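Local coordinates for split-Soret cytochrome c (PDB 1H21), which binds two heme c groups and an iron-sulfur cluster, probably [2Fe-2S], per subunit of a heme-sharing homodimer and may be involved in sulfate reduction, at residues P122-G127 against C171-A176; Q203-S208 against D228-H233. All coordinates share one frame; numbering follows the deposited sequence.

Interaction 1 of 2, residues P122-G127 against C171-A176; sequences PIFNPG and CGRLTA. Unlike the reference sequence in segment 171-176: Cys171 (reference Ala).
The methyl of Ala176 sits over one face of the Phe124 ring, its CB 3.7 Å from the ring centroid and 19° off the normal, a CH-pi contact displaced toward the CG side of the rim. A chi1 of 178° puts Phe124 CG anti to the backbone N, and CG is the ring atom nearest Ala176 CB; the ring also meets that of Tyr34 from helix 26-38. A second flat group, the Arg173 guanidinium, has Pro126 CD over the centre of one face, 3.7 Å from CZ, the proline ring crossing the arginine chain at about a right angle. At the edge of the guanidinium, in its plane, a water accepts from NH1 at 2.7 Å. The same water donates to Phe124 O, also at 2.7 Å; the two segments share no direct hydrogen bond, and this water bridges them. Asn125 runs alongside Arg173 with its amide turned 36° from the guanidinium plane; its OD1 instead accepts from Gly127 N at 3.0 Å, closing an Asx turn. At the other end of the contact Pro122, which follows a cis peptide bond, rests its CB 3.9 Å from Leu174 CD2. Around these contacts, Asp177 takes the backbone N-H groups of Ile123 and Phe124, and Glu169 forms a salt bridge with Arg173 NE. Segment 122-127 is thus fitted to 171-176, which carries Cys171 (alanine in the reference sequence), a probable cluster ligand, through apolar faces and one shared water, while the arginine charge is probably balanced by Glu169 from its own helix.

Interaction 2 of 2, residues Q203-S208 against D228-H233; sequences QASVSS and DCTPCH. With HEC (heme c), chain F.
Ser205 OG meets both Asp228 and Cys229 at the start of a CXXCH heme-binding motif, the signature of c-type cytochromes, spanning Cys229 to His233. The hydroxyl, between the backbone N and the carbonyl carbon (chi1 65°), works in two directions: it accepts from Cys229 N at 3.2 Å, with an N-H...O angle of 144°, and donates to Asp228 OD1. The modelled OG-OD1 separation of 2.4 Å is too short to be taken at face value. The other carboxylate oxygen, OD2, accepts a weak bond from Thr230 OG1 at 3.0 Å and lies near Asp143, a like charge that might raise the affinity of the pair for a proton. Gln203 NE2 donates to Glu117 OE1 and Ile226 O, while the second oxygen of Glu117 takes Asp228 N, so one carboxylate joins the two segments. At the head of helix 204-213, Gln203 O is shared by Ser207 N and Ser207 OG, which come to it from opposite faces of its plane. Within the motif, His233 N bonds to Cys229 O at 3.1 Å, a turn that brings cysteines and histidine to one heme. Cys229 and Cys232 attach to it through thioethers, and His233 NE2 binds the iron at 2.0 Å. His148 of the second subunit supplies the other axial ligand, and Ala238 O of that subunit accepts from His233 ND1. Beside the first thioether, Val206 CG2 comes to 4.0 Å from Asp228 CA and 4.1 Å from heme atom CBB.

How the interactions relate
Read from the N terminus, the chain leaves helix 102-118, passes through 122-127 and comes back against that segment at 171-176, so interaction 1 closes a span of 43 intervening residues that includes helix 147-158. Helix 165-192 then runs on to helix 204-213, where interaction 2 opens; its second segment closes a shorter span of 19 residues, which holds Cys209, Cys212 and His213 of the other heme site. The two contacts are in series, neither nested nor crossed, with centres 27 Å apart and nearest atoms about 15 Å apart. Interaction 1 joins a loop to the helix carrying Cys171, whereas interaction 2 ties helix 204-213 to a heme-bearing loop at the subunit interface.

Interaction 1 of 2, residues P122-G127 against C171-A176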
loop_
_atom_site.group_PDB
_atom_site.type_symbol
_atom_site.label_atom_id
_atom_site.label_comp_id
_atom_site.label_asym_id
_atom_site.label_seq_id
_atom_site.Cartn_x
_atom_site.Cartn_y
_atom_site.Cartn_z
ATOM N N PRO A 122 -13.057 -4.219 15.510
ATOM C CA PRO A 122 -13.963 -4.790 14.511
ATOM C C PRO A 122 -15.425 -4.744 14.960
ATOM O O PRO A 122 -15.737 -4.533 16.133
ATOM C CB PRO A 122 -13.487 -6.231 14.432
ATOM C CG PRO A 122 -13.144 -6.514 15.856
ATOM C CD PRO A 122 -12.320 -5.294 16.200
ATOM N N ILE A 123 -16.306 -4.945 13.999
ATOM C CA ILE A 123 -17.738 -4.967 14.222
ATOM C C ILE A 123 -18.200 -6.390 13.873
ATOM O O ILE A 123 -18.973 -7.007 14.612
ATOM C CB ILE A 123 -18.422 -3.919 13.315
ATOM C CG1 ILE A 123 -18.079 -2.513 13.813
ATOM C CG2 ILE A 123 -19.914 -4.143 13.250
ATOM C CD1 ILE A 123 -18.585 -1.368 12.909
ATOM N N PHE A 124 -17.659 -6.927 12.781
ATOM C CA PHE A 124 -17.980 -8.269 12.295
ATOM C C PHE A 124 -17.632 -9.344 13.314
ATOM O O PHE A 124 -16.628 -9.243 14.036
ATOM C CB PHE A 124 -17.232 -8.546 10.974
ATOM C CG PHE A 124 -17.448 -9.938 10.405
ATOM C CD1 PHE A 124 -18.481 -10.191 9.514
ATOM C CD2 PHE A 124 -16.574 -10.978 10.720
ATOM C CE1 PHE A 124 -18.637 -11.464 8.940
ATOM C CE2 PHE A 124 -16.718 -12.250 10.155
ATOM C CZ PHE A 124 -17.749 -12.497 9.264
ATOM N N ASN A 125 -18.465 -10.375 13.358
ATOM C CA ASN A 125 -18.274 -11.512 14.262
ATOM C C ASN A 125 -18.667 -12.757 13.447
ATOM O O ASN A 125 -19.789 -12.841 12.938
ATOM C CB ASN A 125 -19.187 -11.360 15.488
ATOM C CG ASN A 125 -18.776 -12.262 16.635
ATOM O OD1 ASN A 125 -18.316 -13.402 16.431
ATOM N ND2 ASN A 125 -18.911 -11.748 17.856
ATOM N N PRO A 126 -17.747 -13.729 13.297
ATOM C CA PRO A 126 -18.060 -14.935 12.509
ATOM C C PRO A 126 -18.855 -15.971 13.290
ATOM O O PRO A 126 -19.323 -16.984 12.725
ATOM C CB PRO A 126 -16.674 -15.475 12.163
ATOM C CG PRO A 126 -15.929 -15.222 13.478
ATOM C CD PRO A 126 -16.394 -13.814 13.888
ATOM N N GLY A 127 -19.032 -15.703 14.588
ATOM C CA GLY A 127 -19.731 -16.630 15.445
ATOM C C GLY A 127 -18.800 -17.807 15.647
ATOM O O GLY A 127 -17.638 -17.629 16.021
ATOM N N CYS A 171 -7.477 -9.147 12.837
ATOM C CA CYS A 171 -7.226 -8.690 11.476
ATOM C C CYS A 171 -8.147 -9.391 10.486
ATOM O O CYS A 171 -8.626 -8.768 9.532
ATOM C CB CYS A 171 -5.728 -8.748 11.092
ATOM S SG CYS A 171 -4.708 -7.333 11.793
ATOM N N GLY A 172 -8.526 -10.622 10.815
ATOM C CA GLY A 172 -9.424 -11.387 9.962
ATOM C C GLY A 172 -10.806 -10.761 9.923
ATOM O O GLY A 172 -11.441 -10.703 8.865
ATOM N N ARG A 173 -11.273 -10.275 11.072
ATOM C CA ARG A 173 -12.580 -9.644 11.160
ATOM C C ARG A 173 -12.545 -8.268 10.525
ATOM O O ARG A 173 -13.509 -7.864 9.872
ATOM C CB ARG A 173 -13.036 -9.553 12.618
ATOM C CG ARG A 173 -13.104 -10.929 13.300
ATOM C CD ARG A 173 -13.563 -10.875 14.763
ATOM N NE ARG A 173 -13.422 -12.187 15.414
ATOM C CZ ARG A 173 -14.060 -12.568 16.523
ATOM N NH1 ARG A 173 -14.904 -11.738 17.133
ATOM N NH2 ARG A 173 -13.826 -13.780 17.032
ATOM N N LEU A 174 -11.430 -7.558 10.685
ATOM C CA LEU A 174 -11.289 -6.232 10.100
ATOM C C LEU A 174 -11.382 -6.349 8.592
ATOM O O LEU A 174 -11.961 -5.487 7.929
ATOM C CB LEU A 174 -9.961 -5.595 10.480
ATOM C CG LEU A 174 -9.772 -5.137 11.929
ATOM C CD1 LEU A 174 -8.410 -4.457 12.043
ATOM C CD2 LEU A 174 -10.876 -4.184 12.337
ATOM N N THR A 175 -10.836 -7.429 8.050
ATOM C CA THR A 175 -10.912 -7.654 6.606
ATOM C C THR A 175 -12.389 -7.627 6.155
ATOM O O THR A 175 -12.734 -7.015 5.141
ATOM C CB THR A 175 -10.267 -8.995 6.216
ATOM O OG1 THR A 175 -8.876 -8.962 6.548
ATOM C CG2 THR A 175 -10.386 -9.222 4.748
ATOM N N ALA A 176 -13.251 -8.221 6.982
ATOM C CA ALA A 176 -14.689 -8.315 6.745
ATOM C C ALA A 176 -15.356 -6.968 6.840
ATOM O O ALA A 176 -16.109 -6.595 5.952
ATOM C CB ALA A 176 -15.300 -9.254 7.729
HETATM O O HOH W 1 -15.833 -9.279 16.612
#

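Interaction 2 of 2, residues Q203-S208 against D228-H233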
loop_
_atom_site.group_PDB
_atom_site.type_symbol
_atom_site.label_atom_id
_atom_site.label_comp_id
_atom_site.label_asym_id
_atom_site.label_seq_id
_atom_site.Cartn_x
_atom_site.Cartn_y
_atom_site.Cartn_z
ATOM N N GLN A 203 -10.695 15.430 7.462
ATOM C CA GLN A 203 -10.256 15.412 8.849
ATOM C C GLN A 203 -9.897 16.825 9.302
ATOM O O GLN A 203 -9.411 17.641 8.516
ATOM C CB GLN A 203 -9.048 14.481 9.047
ATOM C CG GLN A 203 -9.247 13.051 8.610
ATOM C CD GLN A 203 -8.626 12.795 7.259
ATOM O OE1 GLN A 203 -8.794 13.565 6.335
ATOM N NE2 GLN A 203 -7.919 11.710 7.130
ATOM N N ALA A 204 -10.105 17.089 10.584
ATOM C CA ALA A 204 -9.828 18.392 11.169
ATOM C C ALA A 204 -8.396 18.830 10.977
ATOM O O ALA A 204 -8.130 19.902 10.436
ATOM C CB ALA A 204 -10.162 18.373 12.648
ATOM N N SER A 205 -7.469 17.995 11.437
ATOM C CA SER A 205 -6.046 18.306 11.328
ATOM C C SER A 205 -5.620 18.491 9.871
ATOM O O SER A 205 -4.931 19.465 9.545
ATOM C CB SER A 205 -5.214 17.217 12.004
ATOM O OG SER A 205 -5.366 15.997 11.322
ATOM N N VAL A 206 -6.081 17.598 8.992
ATOM C CA VAL A 206 -5.744 17.679 7.573
ATOM C C VAL A 206 -6.135 19.030 6.991
ATOM O O VAL A 206 -5.341 19.673 6.296
ATOM C CB VAL A 206 -6.410 16.560 6.773
ATOM C CG1 VAL A 206 -5.971 16.630 5.326
ATOM C CG2 VAL A 206 -6.056 15.214 7.368
ATOM N N SER A 207 -7.345 19.473 7.304
ATOM C CA SER A 207 -7.815 20.752 6.815
ATOM C C SER A 207 -7.033 21.928 7.369
ATOM O O SER A 207 -6.588 22.772 6.596
ATOM C CB SER A 207 -9.300 20.938 7.106
ATOM O OG SER A 207 -10.049 19.876 6.545
ATOM N N SER A 208 -6.811 21.979 8.683
ATOM C CA SER A 208 -6.093 23.120 9.271
ATOM C C SER A 208 -4.601 23.161 8.963
ATOM O O SER A 208 -4.061 24.207 8.621
ATOM C CB SER A 208 -6.362 23.247 10.784
ATOM O OG SER A 208 -5.947 22.107 11.507
ATOM N N ASP A 228 -4.679 11.353 8.717
ATOM C CA ASP A 228 -4.847 12.270 9.826
ATOM C C ASP A 228 -3.474 12.527 10.434
ATOM O O ASP A 228 -2.714 11.585 10.711
ATOM C CB ASP A 228 -5.794 11.718 10.871
ATOM C CG ASP A 228 -6.085 12.729 11.930
ATOM O OD1 ASP A 228 -6.459 13.856 11.568
ATOM O OD2 ASP A 228 -5.874 12.446 13.115
ATOM N N CYS A 229 -3.143 13.799 10.617
ATOM C CA CYS A 229 -1.837 14.184 11.133
ATOM C C CYS A 229 -1.592 13.963 12.622
ATOM O O CYS A 229 -0.445 13.852 13.048
ATOM C CB CYS A 229 -1.596 15.640 10.808
ATOM S SG CYS A 229 -2.301 16.104 9.236
ATOM N N THR A 230 -2.662 13.815 13.392
ATOM C CA THR A 230 -2.590 13.675 14.835
ATOM C C THR A 230 -1.626 12.648 15.463
ATOM O O THR A 230 -0.806 12.990 16.332
ATOM C CB THR A 230 -4.029 13.452 15.411
ATOM O OG1 THR A 230 -4.875 14.546 15.020
ATOM C CG2 THR A 230 -4.006 13.343 16.950
ATOM N N PRO A 231 -1.671 11.389 15.005
ATOM C CA PRO A 231 -0.787 10.369 15.595
ATOM C C PRO A 231 0.706 10.651 15.628
ATOM O O PRO A 231 1.388 10.405 16.633
ATOM C CB PRO A 231 -1.085 9.130 14.751
ATOM C CG PRO A 231 -2.510 9.363 14.291
ATOM C CD PRO A 231 -2.499 10.820 13.926
ATOM N N CYS A 232 1.197 11.204 14.528
ATOM C CA CYS A 232 2.612 11.460 14.362
ATOM C C CYS A 232 3.108 12.848 14.697
ATOM O O CYS A 232 4.275 13.008 15.043
ATOM C CB CYS A 232 2.982 11.132 12.922
ATOM S SG CYS A 232 2.524 9.454 12.420
ATOM N N HIS A 233 2.243 13.849 14.600
ATOM C CA HIS A 233 2.672 15.217 14.827
ATOM C C HIS A 233 2.117 15.867 16.098
ATOM O O HIS A 233 1.950 17.084 16.166
ATOM C CB HIS A 233 2.385 16.033 13.552
ATOM C CG HIS A 233 3.181 15.584 12.353
ATOM N ND1 HIS A 233 4.560 15.633 12.276
ATOM C CD2 HIS A 233 2.767 15.152 11.136
ATOM C CE1 HIS A 233 4.938 15.262 11.045
ATOM N NE2 HIS A 233 3.891 14.955 10.303
HETATM FE FE HEC F . 3.982 14.320 8.369
HETATM C CHA HEC F . 7.230 15.006 7.603
HETATM C CHB HEC F . 3.093 17.476 7.713
HETATM C CHC HEC F . 0.839 13.375 8.483
HETATM C CHD HEC F . 4.960 11.431 9.921
HETATM N NA HEC F . 4.926 15.871 7.699
HETATM C C1A HEC F . 6.259 15.983 7.337
HETATM C C2A HEC F . 6.547 17.316 6.788
HETATM C C3A HEC F . 5.387 17.987 6.864
HETATM C C4A HEC F . 4.410 17.111 7.453
HETATM C CMA HEC F . 5.188 19.444 6.456
HETATM C CAA HEC F . 7.881 17.955 6.325
HETATM C CBA HEC F . 8.822 18.581 7.375
HETATM C CGA HEC F . 9.700 17.573 8.088
HETATM O O1A HEC F . 9.737 17.613 9.335
HETATM O O2A HEC F . 10.351 16.756 7.403
HETATM N NB HEC F . 2.323 15.245 8.150
HETATM C C1B HEC F . 2.111 16.583 8.028
HETATM C C2B HEC F . 0.746 16.905 7.911
HETATM C C3B HEC F . 0.044 15.717 7.926
HETATM C C4B HEC F . 1.083 14.690 8.110
HETATM C CMB HEC F . 0.274 18.331 7.721
HETATM C CAB HEC F . -1.347 15.481 7.826
HETATM C CBB HEC F . -2.083 15.459 6.592
HETATM N NC HEC F . 3.067 12.731 8.997
HETATM C C1C HEC F . 1.733 12.482 8.962
HETATM C C2C HEC F . 1.440 11.212 9.562
HETATM C C3C HEC F . 2.633 10.672 9.983
HETATM C C4C HEC F . 3.616 11.615 9.634
HETATM C CMC HEC F . 0.049 10.568 9.706
HETATM C CAC HEC F . 2.895 9.464 10.610
HETATM C CBC HEC F . 2.661 8.183 9.950
HETATM N ND HEC F . 5.711 13.418 8.714
HETATM C C1D HEC F . 5.958 12.289 9.502
HETATM C C2D HEC F . 7.410 12.060 9.675
HETATM C C3D HEC F . 8.044 12.991 8.902
HETATM C C4D HEC F . 6.989 13.837 8.305
HETATM C CMD HEC F . 8.082 11.041 10.558
HETATM C CAD HEC F . 9.551 13.118 8.644
HETATM C CBD HEC F . 10.259 14.174 9.493
HETATM C CGD HEC F . 11.725 14.281 9.158
HETATM O O1D HEC F . 12.037 15.024 8.221
HETATM O O2D HEC F . 12.565 13.591 9.777
#